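Local coordinates for protein succinyl-CoA ligase (ADP-forming) subunit alpha (Methanosaeta concilii, PDB 6HXI) that binds coenzyme A and joins a CoA-ligase family region to a citrate synthase-like C-terminal domain within an eight-chain assembly, at residues A163-Y167 / F186-S190; R168-F174 / S193-G199. All coordinates share one frame. Residue numbers count along the deposited sequence, not the author numbering.

Contact 1 (A163-Y167 / F186-S190); sequences ASKLY and FNIIS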
ATOM      1  N   ALA B 163      43.842  25.567  22.302  1.00 51.05           N
ATOM      2  CA  ALA B 163      44.893  26.571  22.011  1.00 52.47           C
ATOM      3  C   ALA B 163      44.998  27.660  23.078  1.00 55.28           C
ATOM      4  O   ALA B 163      46.090  28.173  23.322  1.00 56.58           O
ATOM      5  CB  ALA B 163      44.657  27.207  20.646  1.00 52.94           C
ATOM      6  N   SER B 164      43.866  28.028  23.698  1.00 50.39           N
ATOM      7  CA  SER B 164      43.842  29.039  24.754  1.00 50.14           C
ATOM      8  C   SER B 164      43.923  28.427  26.162  1.00 53.81           C
ATOM      9  O   SER B 164      43.826  29.160  27.148  1.00 52.77           O
ATOM     10  CB  SER B 164      42.637  29.959  24.597  1.00 50.28           C
ATOM     11  OG  SER B 164      42.862  30.859  23.523  1.00 53.83           O
ATOM     12  N   LYS B 165      44.130  27.086  26.251  1.00 49.98           N
ATOM     13  CA  LYS B 165      44.268  26.341  27.508  1.00 50.42           C
ATOM     14  C   LYS B 165      43.121  26.627  28.511  1.00 52.40           C
ATOM     15  O   LYS B 165      43.347  26.806  29.710  1.00 53.88           O
ATOM     16  CB  LYS B 165      45.665  26.569  28.144  1.00 55.18           C
ATOM     17  CG  LYS B 165      46.852  26.130  27.285  1.00 65.65           C
ATOM     18  CD  LYS B 165      48.186  26.246  28.039  1.00 73.75           C
ATOM     19  CE  LYS B 165      48.840  27.600  27.875  1.00 92.68           C
ATOM     20  NZ  LYS B 165      50.068  27.736  28.709  1.00108.72           N
ATOM     21  N   LEU B 166      41.900  26.663  28.000  1.00 46.21           N
ATOM     22  CA  LEU B 166      40.689  26.941  28.764  1.00 44.28           C
ATOM     23  C   LEU B 166      40.089  25.727  29.483  1.00 47.94           C
ATOM     24  O   LEU B 166      39.121  25.884  30.218  1.00 47.68           O
ATOM     25  CB  LEU B 166      39.637  27.628  27.862  1.00 41.85           C
ATOM     26  CG  LEU B 166      40.033  29.033  27.343  1.00 44.38           C
ATOM     27  CD1 LEU B 166      39.115  29.479  26.239  1.00 42.91           C
ATOM     28  CD2 LEU B 166      40.085  30.073  28.487  1.00 43.89           C
ATOM     29  N   TYR B 167      40.672  24.537  29.296  1.00 45.98           N
ATOM     30  CA  TYR B 167      40.257  23.286  29.947  1.00 46.21           C
ATOM     31  C   TYR B 167      40.806  23.186  31.401  1.00 54.24           C
ATOM     32  O   TYR B 167      40.414  22.269  32.132  1.00 55.78           O
ATOM     33  CB  TYR B 167      40.670  22.052  29.100  1.00 46.48           C
ATOM     34  CG  TYR B 167      42.115  22.099  28.650  1.00 46.98           C
ATOM     35  CD1 TYR B 167      43.139  21.647  29.479  1.00 50.44           C
ATOM     36  CD2 TYR B 167      42.464  22.645  27.421  1.00 45.93           C
ATOM     37  CE1 TYR B 167      44.476  21.737  29.090  1.00 51.64           C
ATOM     38  CE2 TYR B 167      43.793  22.733  27.021  1.00 47.80           C
ATOM     39  CZ  TYR B 167      44.797  22.287  27.862  1.00 55.88           C
ATOM     40  OH  TYR B 167      46.105  22.341  27.456  1.00 59.31           O
ATOM     41  N   PHE B 186      40.708  35.941  26.012  1.00 48.70           N
ATOM     42  CA  PHE B 186      41.077  34.601  26.493  1.00 49.82           C
ATOM     43  C   PHE B 186      42.424  34.159  25.882  1.00 55.88           C
ATOM     44  O   PHE B 186      43.302  33.668  26.608  1.00 56.61           O
ATOM     45  CB  PHE B 186      39.955  33.581  26.197  1.00 50.15           C
ATOM     46  CG  PHE B 186      38.728  33.694  27.086  1.00 50.95           C
ATOM     47  CD1 PHE B 186      38.763  34.440  28.269  1.00 54.87           C
ATOM     48  CD2 PHE B 186      37.547  33.052  26.750  1.00 51.25           C
ATOM     49  CE1 PHE B 186      37.627  34.556  29.081  1.00 54.14           C
ATOM     50  CE2 PHE B 186      36.416  33.159  27.571  1.00 53.57           C
ATOM     51  CZ  PHE B 186      36.476  33.891  28.741  1.00 52.58           C
ATOM     52  N   ASN B 187      42.607  34.430  24.570  1.00 51.73           N
ATOM     53  CA  ASN B 187      43.834  34.152  23.827  1.00 52.50           C
ATOM     54  C   ASN B 187      44.989  35.026  24.333  1.00 59.52           C
ATOM     55  O   ASN B 187      46.076  34.499  24.580  1.00 61.79           O
ATOM     56  CB  ASN B 187      43.615  34.344  22.328  1.00 51.03           C
ATOM     57  CG  ASN B 187      44.863  34.228  21.482  1.00 69.62           C
ATOM     58  OD1 ASN B 187      45.375  35.223  20.964  1.00 64.56           O
ATOM     59  ND2 ASN B 187      45.370  33.014  21.315  1.00 66.53           N
ATOM     60  N   ILE B 188      44.759  36.354  24.468  1.00 55.21           N
ATOM     61  CA  ILE B 188      45.748  37.325  24.941  1.00 55.83           C
ATOM     62  C   ILE B 188      46.285  36.879  26.310  1.00 60.61           C
ATOM     63  O   ILE B 188      47.490  36.672  26.454  1.00 63.61           O
ATOM     64  CB  ILE B 188      45.142  38.773  24.994  1.00 58.60           C
ATOM     65  CG1 ILE B 188      44.705  39.326  23.590  1.00 57.80           C
ATOM     66  CG2 ILE B 188      46.066  39.763  25.714  1.00 61.32           C
ATOM     67  CD1 ILE B 188      45.785  39.671  22.580  1.00 68.81           C
ATOM     68  N   ILE B 189      45.375  36.694  27.290  1.00 54.21           N
ATOM     69  CA  ILE B 189      45.641  36.329  28.694  1.00 53.52           C
ATOM     70  C   ILE B 189      46.379  34.971  28.839  1.00 56.78           C
ATOM     71  O   ILE B 189      47.328  34.890  29.626  1.00 59.10           O
ATOM     72  CB  ILE B 189      44.321  36.416  29.520  1.00 54.08           C
ATOM     73  CG1 ILE B 189      43.909  37.901  29.702  1.00 53.83           C
ATOM     74  CG2 ILE B 189      44.422  35.696  30.865  1.00 55.25           C
ATOM     75  CD1 ILE B 189      42.430  38.167  29.879  1.00 56.63           C
ATOM     76  N   SER B 190      45.975  33.936  28.082  1.00 51.06           N
ATOM     77  CA  SER B 190      46.627  32.621  28.122  1.00 51.77           C
ATOM     78  C   SER B 190      48.098  32.694  27.678  1.00 59.07           C
ATOM     79  O   SER B 190      48.922  31.879  28.121  1.00 61.23           O
ATOM     80  CB  SER B 190      45.891  31.624  27.239  1.00 52.04           C
ATOM     81  OG  SER B 190      46.094  31.909  25.867  1.00 57.27           O
TER
HETATM   82  O   HOH W   1      47.657  30.011  24.590  1.00 49.37           O
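A Schellman motif ends helix 158-163 here, and the turn it produces is packed against helix 179-192, the crossover helix of a beta-alpha-beta unit in the alpha/beta region of the chain. Lys165, with positive phi (phi/psi 51/43), is the C-prime residue of the motif, and Ser164 just before it is the first residue to leave helical geometry. The nearest CA atoms across the two segments are those of Ser164 and Asn187, 5.2 Å apart. Small groups meet here: Ser164 OG sits 3.4 Å from Asn187 CA, and Ser164 O lies 3.2 Å from Ser190 CB. Farther round the turn, Leu166 adds an apolar contact, CD1 to Phe186 CD2 at 3.9 Å, and both side chains also touch Ile196 of the neighbouring strand. Lys165 instead runs past the helix, its CE 4.3 Å from Ser190 O, to form a salt bridge with Glu330. On the helix, Asn187 also packs on Ile342 of a citrate lyase chain, so this helix borders a subunit interface as well. The side chain of Phe186 is about 10 Å from a bound citrate anion and about 11 Å from coenzyme A, so Phe186 does not touch either ligand. Polar coupling between the segments runs through water 1, which donates to Ala163 O at 2.7 Å and to Ser190 OG at 2.8 Å; Ser190 OG in turn donates to Asn187 O at 2.9 Å.

Contact 2 (R168-F174 / S193-G199); sequences RPGCVGF and SDGIYEG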
ATOM      1  N   ARG B 168      41.688  24.141  31.809  1.00 50.45           N
ATOM      2  CA  ARG B 168      42.290  24.289  33.142  1.00 51.96           C
ATOM      3  C   ARG B 168      42.234  25.753  33.625  1.00 57.46           C
ATOM      4  O   ARG B 168      42.575  26.662  32.849  1.00 56.39           O
ATOM      5  CB  ARG B 168      43.777  23.830  33.153  1.00 52.53           C
ATOM      6  CG  ARG B 168      44.587  24.344  31.954  1.00 54.15           C
ATOM      7  CD  ARG B 168      45.937  24.745  32.396  1.00 52.37           C
ATOM      8  NE  ARG B 168      46.519  25.822  31.606  1.00 66.71           N
ATOM      9  CZ  ARG B 168      46.263  27.111  31.798  1.00 88.47           C
ATOM     10  NH1 ARG B 168      45.358  27.490  32.690  1.00 72.26           N
ATOM     11  NH2 ARG B 168      46.861  28.028  31.052  1.00 89.09           N
ATOM     12  N   PRO B 169      41.904  26.010  34.918  1.00 54.94           N
ATOM     13  CA  PRO B 169      41.890  27.407  35.401  1.00 54.79           C
ATOM     14  C   PRO B 169      43.264  28.036  35.630  1.00 60.38           C
ATOM     15  O   PRO B 169      44.245  27.348  35.921  1.00 61.14           O
ATOM     16  CB  PRO B 169      41.117  27.322  36.725  1.00 56.73           C
ATOM     17  CG  PRO B 169      41.367  25.943  37.221  1.00 62.00           C
ATOM     18  CD  PRO B 169      41.474  25.070  35.977  1.00 57.07           C
ATOM     19  N   GLY B 170      43.294  29.360  35.518  1.00 57.20           N
ATOM     20  CA  GLY B 170      44.441  30.204  35.825  1.00 57.70           C
ATOM     21  C   GLY B 170      44.097  31.075  37.020  1.00 61.23           C
ATOM     22  O   GLY B 170      43.210  30.723  37.801  1.00 60.82           O
ATOM     23  N   CYS B 171      44.742  32.232  37.146  1.00 58.53           N
ATOM     24  CA  CYS B 171      44.551  33.167  38.264  1.00 59.43           C
ATOM     25  C   CYS B 171      43.823  34.459  37.882  1.00 58.09           C
ATOM     26  O   CYS B 171      43.614  35.310  38.753  1.00 58.80           O
ATOM     27  CB  CYS B 171      45.902  33.480  38.896  1.00 63.91           C
ATOM     28  SG  CYS B 171      46.888  34.680  37.957  1.00 69.30           S
ATOM     29  N   VAL B 172      43.478  34.636  36.591  1.00 50.68           N
ATOM     30  CA  VAL B 172      42.879  35.877  36.082  1.00 48.58           C
ATOM     31  C   VAL B 172      41.352  35.880  36.095  1.00 49.35           C
ATOM     32  O   VAL B 172      40.721  34.984  35.549  1.00 47.05           O
ATOM     33  CB  VAL B 172      43.441  36.261  34.676  1.00 51.18           C
ATOM     34  CG1 VAL B 172      43.023  37.681  34.273  1.00 49.78           C
ATOM     35  CG2 VAL B 172      44.970  36.115  34.629  1.00 52.63           C
ATOM     36  N   GLY B 173      40.786  36.935  36.670  1.00 46.67           N
ATOM     37  CA  GLY B 173      39.351  37.195  36.683  1.00 45.56           C
ATOM     38  C   GLY B 173      39.093  38.238  35.627  1.00 48.95           C
ATOM     39  O   GLY B 173      39.548  39.369  35.766  1.00 49.23           O
ATOM     40  N   PHE B 174      38.433  37.848  34.526  1.00 46.50           N
ATOM     41  CA  PHE B 174      38.197  38.723  33.373  1.00 45.86           C
ATOM     42  C   PHE B 174      36.734  39.168  33.146  1.00 48.87           C
ATOM     43  O   PHE B 174      35.823  38.340  33.180  1.00 46.18           O
ATOM     44  CB  PHE B 174      38.741  38.066  32.076  1.00 46.46           C
ATOM     45  CG  PHE B 174      38.650  38.996  30.897  1.00 46.61           C
ATOM     46  CD1 PHE B 174      39.547  40.046  30.750  1.00 49.69           C
ATOM     47  CD2 PHE B 174      37.607  38.887  29.986  1.00 46.89           C
ATOM     48  CE1 PHE B 174      39.411  40.961  29.703  1.00 50.60           C
ATOM     49  CE2 PHE B 174      37.471  39.802  28.941  1.00 49.16           C
ATOM     50  CZ  PHE B 174      38.376  40.825  28.799  1.00 48.89           C
ATOM     51  N   SER B 193      49.977  35.032  30.825  1.00 58.26           N
ATOM     52  CA  SER B 193      49.784  34.625  32.224  1.00 58.53           C
ATOM     53  C   SER B 193      49.483  33.125  32.284  1.00 60.86           C
ATOM     54  O   SER B 193      49.690  32.427  31.282  1.00 59.24           O
ATOM     55  CB  SER B 193      48.651  35.425  32.869  1.00 59.68           C
ATOM     56  OG  SER B 193      47.383  35.069  32.356  1.00 61.19           O
ATOM     57  N   ASP B 194      48.956  32.631  33.434  1.00 57.66           N
ATOM     58  CA  ASP B 194      48.530  31.231  33.546  1.00 57.04           C
ATOM     59  C   ASP B 194      47.094  31.053  33.026  1.00 59.17           C
ATOM     60  O   ASP B 194      46.503  29.986  33.162  1.00 56.50           O
ATOM     61  CB  ASP B 194      48.724  30.647  34.954  1.00 60.58           C
ATOM     62  CG  ASP B 194      48.109  31.400  36.122  1.00 75.91           C
ATOM     63  OD1 ASP B 194      47.417  32.422  35.881  1.00 75.81           O
ATOM     64  OD2 ASP B 194      48.333  30.979  37.283  1.00 81.92           O
ATOM     65  N   GLY B 195      46.562  32.114  32.423  1.00 55.57           N
ATOM     66  CA  GLY B 195      45.235  32.124  31.830  1.00 54.01           C
ATOM     67  C   GLY B 195      44.133  32.548  32.772  1.00 55.33           C
ATOM     68  O   GLY B 195      44.374  32.812  33.954  1.00 55.92           O
ATOM     69  N   ILE B 196      42.918  32.618  32.244  1.00 49.03           N
ATOM     70  CA  ILE B 196      41.755  32.978  33.046  1.00 48.54           C
ATOM     71  C   ILE B 196      41.336  31.857  33.997  1.00 53.95           C
ATOM     72  O   ILE B 196      41.466  30.673  33.695  1.00 52.84           O
ATOM     73  CB  ILE B 196      40.521  33.481  32.216  1.00 48.20           C
ATOM     74  CG1 ILE B 196      39.955  32.404  31.277  1.00 45.80           C
ATOM     75  CG2 ILE B 196      40.809  34.768  31.459  1.00 50.54           C
ATOM     76  CD1 ILE B 196      38.546  31.980  31.550  1.00 37.77           C
ATOM     77  N   TYR B 197      40.803  32.261  35.139  1.00 51.99           N
ATOM     78  CA  TYR B 197      40.119  31.395  36.072  1.00 51.69           C
ATOM     79  C   TYR B 197      38.656  31.457  35.546  1.00 53.55           C
ATOM     80  O   TYR B 197      38.060  30.427  35.235  1.00 51.99           O
ATOM     81  CB  TYR B 197      40.195  31.961  37.501  1.00 53.18           C
ATOM     82  CG  TYR B 197      39.401  31.146  38.496  1.00 55.00           C
ATOM     83  CD1 TYR B 197      38.046  31.390  38.703  1.00 55.76           C
ATOM     84  CD2 TYR B 197      39.993  30.104  39.204  1.00 57.45           C
ATOM     85  CE1 TYR B 197      37.291  30.602  39.571  1.00 56.34           C
ATOM     86  CE2 TYR B 197      39.254  29.322  40.091  1.00 58.97           C
ATOM     87  CZ  TYR B 197      37.904  29.584  40.280  1.00 67.89           C
ATOM     88  OH  TYR B 197      37.164  28.833  41.164  1.00 72.46           O
ATOM     89  N   GLU B 198      38.125  32.691  35.404  1.00 49.12           N
ATOM     90  CA  GLU B 198      36.772  32.982  34.949  1.00 48.54           C
ATOM     91  C   GLU B 198      36.771  34.220  34.040  1.00 52.56           C
ATOM     92  O   GLU B 198      37.571  35.139  34.235  1.00 55.13           O
ATOM     93  CB  GLU B 198      35.884  33.230  36.182  1.00 50.04           C
ATOM     94  CG  GLU B 198      34.398  33.182  35.919  1.00 57.19           C
ATOM     95  CD  GLU B 198      33.568  33.230  37.182  1.00 97.90           C
ATOM     96  OE1 GLU B 198      33.295  34.351  37.665  1.00 82.22           O
ATOM     97  OE2 GLU B 198      33.196  32.149  37.698  1.00111.60           O
ATOM     98  N   GLY B 199      35.854  34.244  33.089  1.00 45.04           N
ATOM     99  CA  GLY B 199      35.675  35.361  32.167  1.00 44.51           C
ATOM    100  C   GLY B 199      34.208  35.628  31.893  1.00 45.98           C
ATOM    101  O   GLY B 199      33.451  34.680  31.696  1.00 42.47           O
TER
HETATM  102  O   HOH W   2      42.375  29.345  31.563  1.00 45.09           O
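Arg168 starts the approach to the strand: its NH1 and NH2 make weak hydrogen bonds to Asp194 O, at 2.8 and 2.9 Å, while its NE is held in a salt bridge by Glu330. Pro169 rests its CB 3.9 Å from Tyr197 CD2. At Gly170, N donates to Ile196 O (2.9 Å), and CA lies 3.2 Å from Gly195 O; a CB modelled here would clash with that oxygen, which accounts for the glycine. Cys171 N donates to Asp194 OD1 at 3.0 Å. From Val172 onward the two segments pair as parallel neighbours in a mixed sheet, the two strands of the beta-alpha-beta unit formed by strand 172-176, helix 179-192 and strand 196-201, adjacent in the interior of the sheet. Val172 N reaches Gly195 O in a weak bond of 3.3 Å, and Val172 O accepts Tyr197 N at 2.8 Å and, weakly, Glu198 N at 3.5 Å. This double acceptance marks a beta bulge: Val172 pairs with Ile196, but Gly173 with Glu198. Regular pairing follows, Phe174 N donating to Glu198 O at 2.9 Å with an angle of 173°. The Phe174 side chain packs its CB 3.9 Å from Ile196 CG2.

Overall arrangement
The chain leaves helix 158-163 through 163-167, runs along 168-174 into strand 172-176, returns through helix 179-192 with 186-190, and enters strand 196-201 at 193-199. Each contact closes a loop with 18 residues between its segments, and because the segments alternate, the two loops cross rather than nest. Contact 1 ties the end of the preceding helix to the crossover helix; contact 2 pairs the strands which that helix connects. Their centres lie 8 Å apart, and the two contacts pack on each other: Ile189 CD1 is 3.6 Å from Phe174 CD1, and Leu166 CD2 is 3.6 Å from Ile196 CG1. Glu330 bridges Lys165 of contact 1 and Arg168 of contact 2.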